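PDB 4UFQ: hyaluronidase from Streptomyces koganeiensis, which degrades hyaluronan as a bacterial hyaluronidase, probably by cleaving within the polysaccharide chain. Local coordinates for the interface of chains A and B. Numbering follows the deposited sequence. Chains: chain A/B, Hyaluronidase.

Two patches of the A/B interface, their C-alpha centres about 17 Å apart, show two ways in which copies of this elongated, strand-rich protein meet. Contact 1 is chiefly a backbone ladder with side-chain pairs on either face: strand 96-101 of chain A runs parallel to residues 78-80 of chain B. Contact 2 joins side chains, through strands 124-127 and 135-137 of both chains and strand 143-145 of chain B. No residue is shared, but A:Phe135 and B:Phe135 both enter contact 2. The assembly of three copies, with no exact A/B two-fold, suits a trimer whose chains wind along a shared axis, as in phage-type HylP hyaluronidases.

Contact 1: the interface of chains A and B. Residues chain A 96-99; chain B 76, 78-80.
A:Ser97 sits between B:Leu78 and B:Ile80 and joins them through its backbone, where strand 96-101 of chain A meets B:Leu78 and the start of strand 79-83 of chain B in a parallel intermolecular beta ladder of this HylP-family hyaluronidase. The amide N of A:Ser97 gives a hydrogen bond to O of B:Leu78 at 2.9 Å, and its carbonyl O receives one from N of B:Ile80 at 2.8 Å. One step on, N of A:Asp99 donates to O of B:Ile80 at 2.9 Å, with 164° at the hydrogen. All three bonds are nearly straight, fixing the register of the two strands.

On the apolar face, A:Leu98 and B:Ile80 run abreast from neighbouring strands; CD2 of the leucine rests 3.6 Å from CB of the isoleucine. A:Leu96 and B:Leu78 repeat this pairing, CD1 of the former 3.8 Å from CD2 of the latter.

The opposite face is polar. A bend at chi2 (70°) carries CD and CE of B:Lys79 alongside A:Ser97, CD 3.6 Å from the hydroxyl OG, and the turn at chi4 (-68°) then points the terminal NZ toward water 1. This water lies 2.9 Å from both NZ of B:Lys79 and the carboxylate OD2 of A:Asp99. With an alanine in place of B:Lys79, the flank of A:Ser97 would probably lose its aliphatic cover and A:Asp99 its water-linked partner. Across the bridge, the amine NZ of B:Lys79 and OD2 of A:Asp99 stand 5.0 Å apart.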
ATOM      1  N   LEU A  96       4.015  -8.024  -4.223  1.00 23.23           N
ATOM      2  CA  LEU A  96       3.257  -7.206  -5.156  1.00 22.09           C
ATOM      3  C   LEU A  96       4.168  -6.146  -5.747  1.00 21.71           C
ATOM      4  O   LEU A  96       4.773  -5.359  -5.000  1.00 21.16           O
ATOM      5  CB  LEU A  96       2.077  -6.542  -4.450  1.00 21.65           C
ATOM      6  CG  LEU A  96       1.200  -5.660  -5.338  1.00 21.85           C
ATOM      7  CD1 LEU A  96       0.509  -6.498  -6.399  1.00 22.60           C
ATOM      8  CD2 LEU A  96       0.166  -4.915  -4.517  1.00 37.98           C
ATOM      9  N   SER A  97       4.263  -6.115  -7.075  1.00 22.26           N
ATOM     10  CA  SER A  97       5.072  -5.124  -7.771  1.00 22.25           C
ATOM     11  C   SER A  97       4.263  -4.396  -8.834  1.00 22.48           C
ATOM     12  O   SER A  97       3.644  -5.035  -9.678  1.00 23.35           O
ATOM     13  CB  SER A  97       6.286  -5.806  -8.380  1.00 23.19           C
ATOM     14  OG  SER A  97       7.119  -4.884  -9.056  1.00 23.96           O
ATOM     15  N   LEU A  98       4.257  -3.064  -8.777  1.00 21.86           N
ATOM     16  CA  LEU A  98       3.484  -2.221  -9.690  1.00 22.10           C
ATOM     17  C   LEU A  98       4.426  -1.332 -10.479  1.00 22.56           C
ATOM     18  O   LEU A  98       5.321  -0.712  -9.904  1.00 22.06           O
ATOM     19  CB  LEU A  98       2.494  -1.330  -8.923  1.00 22.76           C
ATOM     20  CG  LEU A  98       1.606  -1.986  -7.863  1.00 28.22           C
ATOM     21  CD1 LEU A  98       0.660  -0.944  -7.280  1.00 24.37           C
ATOM     22  CD2 LEU A  98       0.825  -3.164  -8.369  1.00 34.62           C
ATOM     23  N   ASP A  99       4.226  -1.278 -11.796  1.00 23.76           N
ATOM     24  CA  ASP A  99       4.996  -0.409 -12.680  1.00 24.59           C
ATOM     25  C   ASP A  99       4.059   0.470 -13.505  1.00 25.06           C
ATOM     26  O   ASP A  99       3.255  -0.022 -14.303  1.00 26.09           O
ATOM     27  CB  ASP A  99       5.932  -1.206 -13.601  1.00 26.21           C
ATOM     28  CG  ASP A  99       6.928  -0.309 -14.349  1.00 30.23           C
ATOM     29  OD1 ASP A  99       7.022   0.903 -14.032  1.00 27.04           O
ATOM     30  OD2 ASP A  99       7.631  -0.817 -15.256  1.00 33.16           O
TER
ATOM     31  N   GLY B  76       8.268  -9.819  -8.606  1.00 27.06           N
ATOM     32  CA  GLY B  76       7.034  -9.753  -7.841  1.00 24.38           C
ATOM     33  C   GLY B  76       6.174 -10.996  -8.056  1.00 31.68           C
ATOM     34  O   GLY B  76       6.131 -11.539  -9.166  1.00 31.61           O
ATOM     35  N   LEU B  78       2.851 -11.096  -7.807  1.00 23.34           N
ATOM     36  CA  LEU B  78       1.955 -10.459  -8.760  1.00 27.81           C
ATOM     37  C   LEU B  78       2.653  -9.193  -9.271  1.00 23.01           C
ATOM     38  O   LEU B  78       3.049  -8.323  -8.469  1.00 22.50           O
ATOM     39  CB  LEU B  78       0.615 -10.109  -8.108  1.00 23.17           C
ATOM     40  CG  LEU B  78      -0.344  -9.292  -8.982  1.00 23.74           C
ATOM     41  CD1 LEU B  78      -0.658  -9.994 -10.324  1.00 24.29           C
ATOM     42  CD2 LEU B  78      -1.628  -8.992  -8.242  1.00 23.65           C
ATOM     43  N   LYS B  79       2.821  -9.111 -10.589  1.00 23.61           N
ATOM     44  CA  LYS B  79       3.396  -7.954 -11.252  1.00 23.68           C
ATOM     45  C   LYS B  79       2.341  -7.288 -12.104  1.00 30.85           C
ATOM     46  O   LYS B  79       1.829  -7.886 -13.057  1.00 25.81           O
ATOM     47  CB  LYS B  79       4.596  -8.354 -12.107  1.00 24.78           C
ATOM     48  CG  LYS B  79       5.164  -7.243 -12.988  1.00 25.78           C
ATOM     49  CD  LYS B  79       5.837  -6.175 -12.170  1.00 24.76           C
ATOM     50  CE  LYS B  79       6.424  -5.089 -13.061  1.00 25.59           C
ATOM     51  NZ  LYS B  79       7.559  -5.592 -13.857  1.00 30.75           N
ATOM     52  N   ILE B  80       2.018  -6.046 -11.750  1.00 28.65           N
ATOM     53  CA  ILE B  80       1.028  -5.271 -12.473  1.00 24.18           C
ATOM     54  C   ILE B  80       1.699  -4.136 -13.216  1.00 23.88           C
ATOM     55  O   ILE B  80       2.367  -3.302 -12.614  1.00 23.35           O
ATOM     56  CB  ILE B  80      -0.056  -4.680 -11.548  1.00 23.08           C
ATOM     57  CG1 ILE B  80      -0.699  -5.763 -10.674  1.00 23.81           C
ATOM     58  CG2 ILE B  80      -1.110  -3.950 -12.382  1.00 25.96           C
ATOM     59  CD1 ILE B  80      -1.823  -5.258  -9.738  1.00 23.12           C
TER
HETATM   60  O   HOH W   1       9.028  -3.299 -14.910  1.00 41.10           O

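Contact 2: the interface of chains A and B. Residues chain A 126, 135; chain B 124, 135, 137, 143.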
ATOM      1  N   LEU A 126       0.788  -2.742   8.117  1.00 19.33           N
ATOM      2  CA  LEU A 126       2.052  -3.410   7.839  1.00 17.38           C
ATOM      3  C   LEU A 126       2.592  -3.965   9.143  1.00 17.93           C
ATOM      4  O   LEU A 126       2.984  -3.187  10.027  1.00 18.60           O
ATOM      5  CB  LEU A 126       3.059  -2.460   7.150  1.00 18.66           C
ATOM      6  CG  LEU A 126       2.502  -1.667   5.963  1.00 18.36           C
ATOM      7  CD1 LEU A 126       3.601  -0.821   5.359  1.00 21.18           C
ATOM      8  CD2 LEU A 126       1.879  -2.614   4.907  1.00 19.71           C
ATOM      9  N   PHE A 135       3.494   0.133  10.482  1.00 18.75           N
ATOM     10  CA  PHE A 135       2.800   1.268   9.870  1.00 16.21           C
ATOM     11  C   PHE A 135       1.341   0.890   9.731  1.00 17.53           C
ATOM     12  O   PHE A 135       1.013  -0.141   9.124  1.00 18.48           O
ATOM     13  CB  PHE A 135       3.398   1.616   8.501  1.00 17.12           C
ATOM     14  CG  PHE A 135       2.710   2.751   7.808  1.00 15.43           C
ATOM     15  CD1 PHE A 135       2.809   4.045   8.295  1.00 16.15           C
ATOM     16  CD2 PHE A 135       1.963   2.529   6.671  1.00 17.51           C
ATOM     17  CE1 PHE A 135       2.171   5.094   7.659  1.00 16.15           C
ATOM     18  CE2 PHE A 135       1.322   3.565   6.021  1.00 18.55           C
ATOM     19  CZ  PHE A 135       1.416   4.855   6.521  1.00 18.98           C
TER
ATOM     20  N   ILE B 124       6.914  -1.674   2.326  1.00 17.53           N
ATOM     21  CA  ILE B 124       6.378  -0.928   1.191  1.00 18.19           C
ATOM     22  C   ILE B 124       7.468   0.022   0.721  1.00 18.23           C
ATOM     23  O   ILE B 124       8.209   0.580   1.534  1.00 18.74           O
ATOM     24  CB  ILE B 124       5.050  -0.191   1.538  1.00 17.22           C
ATOM     25  CG1 ILE B 124       4.447   0.443   0.287  1.00 19.71           C
ATOM     26  CG2 ILE B 124       5.282   0.825   2.665  1.00 18.56           C
ATOM     27  CD1 ILE B 124       3.007   0.913   0.476  1.00 23.33           C
ATOM     28  N   PHE B 135       8.381   7.196  -0.271  1.00 18.75           N
ATOM     29  CA  PHE B 135       7.843   6.661   0.982  1.00 16.21           C
ATOM     30  C   PHE B 135       8.296   5.221   1.095  1.00 17.53           C
ATOM     31  O   PHE B 135       8.050   4.411   0.188  1.00 18.48           O
ATOM     32  CB  PHE B 135       6.312   6.749   1.016  1.00 17.12           C
ATOM     33  CG  PHE B 135       5.699   6.187   2.261  1.00 15.43           C
ATOM     34  CD1 PHE B 135       5.865   6.822   3.483  1.00 16.15           C
ATOM     35  CD2 PHE B 135       4.958   5.026   2.216  1.00 17.51           C
ATOM     36  CE1 PHE B 135       5.303   6.302   4.634  1.00 16.15           C
ATOM     37  CE2 PHE B 135       4.386   4.495   3.356  1.00 18.55           C
ATOM     38  CZ  PHE B 135       4.566   5.129   4.575  1.00 18.98           C
ATOM     39  N   VAL B 137       8.864   1.939   4.087  1.00 16.12           N
ATOM     40  CA  VAL B 137       8.837   1.342   5.409  1.00 15.99           C
ATOM     41  C   VAL B 137       9.760   0.147   5.330  1.00 16.20           C
ATOM     42  O   VAL B 137       9.489  -0.812   4.599  1.00 17.07           O
ATOM     43  CB  VAL B 137       7.407   0.950   5.866  1.00 17.41           C
ATOM     44  CG1 VAL B 137       7.433   0.418   7.300  1.00 18.39           C
ATOM     45  CG2 VAL B 137       6.426   2.100   5.770  1.00 17.72           C
ATOM     46  N   ILE B 143      10.814   4.388   8.856  1.00 15.59           N
ATOM     47  CA  ILE B 143      10.173   5.023   7.724  1.00 15.84           C
ATOM     48  C   ILE B 143      11.027   6.138   7.165  1.00 16.61           C
ATOM     49  O   ILE B 143      11.554   6.966   7.938  1.00 15.79           O
ATOM     50  CB  ILE B 143       8.790   5.571   8.110  1.00 16.12           C
ATOM     51  CG1 ILE B 143       7.928   4.409   8.620  1.00 16.33           C
ATOM     52  CG2 ILE B 143       8.150   6.301   6.934  1.00 18.60           C
ATOM     53  CD1 ILE B 143       6.463   4.737   8.781  1.00 16.44           C
TER
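A:Phe135 and B:Phe135, the same residue in two copies of this HylP-family hyaluronidase, meet edge to face across an apolar patch between the chains. Their side chains reach toward each other across the interface, with ring centroids 5.2 Å apart and planes inclined at 60°. B:Phe135 presents its far corner, CZ, to one face of the A:Phe135 ring; it lies over the ring, displaced from the centre toward the rim, 3.7 Å from CZ of A:Phe135. In each phenylalanine CG is anti to the backbone N (chi1 179°), and the two share the same second torsion, so the unlike roles of face and edge come from the placement of the chains and not from different rotamers.

Beside this pair, B:Ile143 is set roughly perpendicular to A:Phe135, its terminal methyl CD1 3.8 Å from ring atom CD1. A:Leu126 directs CD1 to the branch methyl CG2 of B:Ile124, 3.6 Å off, the two side chains crossing nearly perpendicularly.

Less closely, B:Val137 touches the root of A:Phe135, CG2 lying 4.1 Å from CB of the phenylalanine. That methyl also faces A:Leu126, whose CD1 is 4.1 Å away, and touches two neighbouring side chains of chain A.

Short strands carry the groups: 124-127 supplies A:Leu126 and B:Ile124, 135-137 holds both phenylalanines and B:Val137, and 143-145 brings B:Ile143 beyond the rim of the A:Phe135 ring, on the side of the face that B:Phe135 meets.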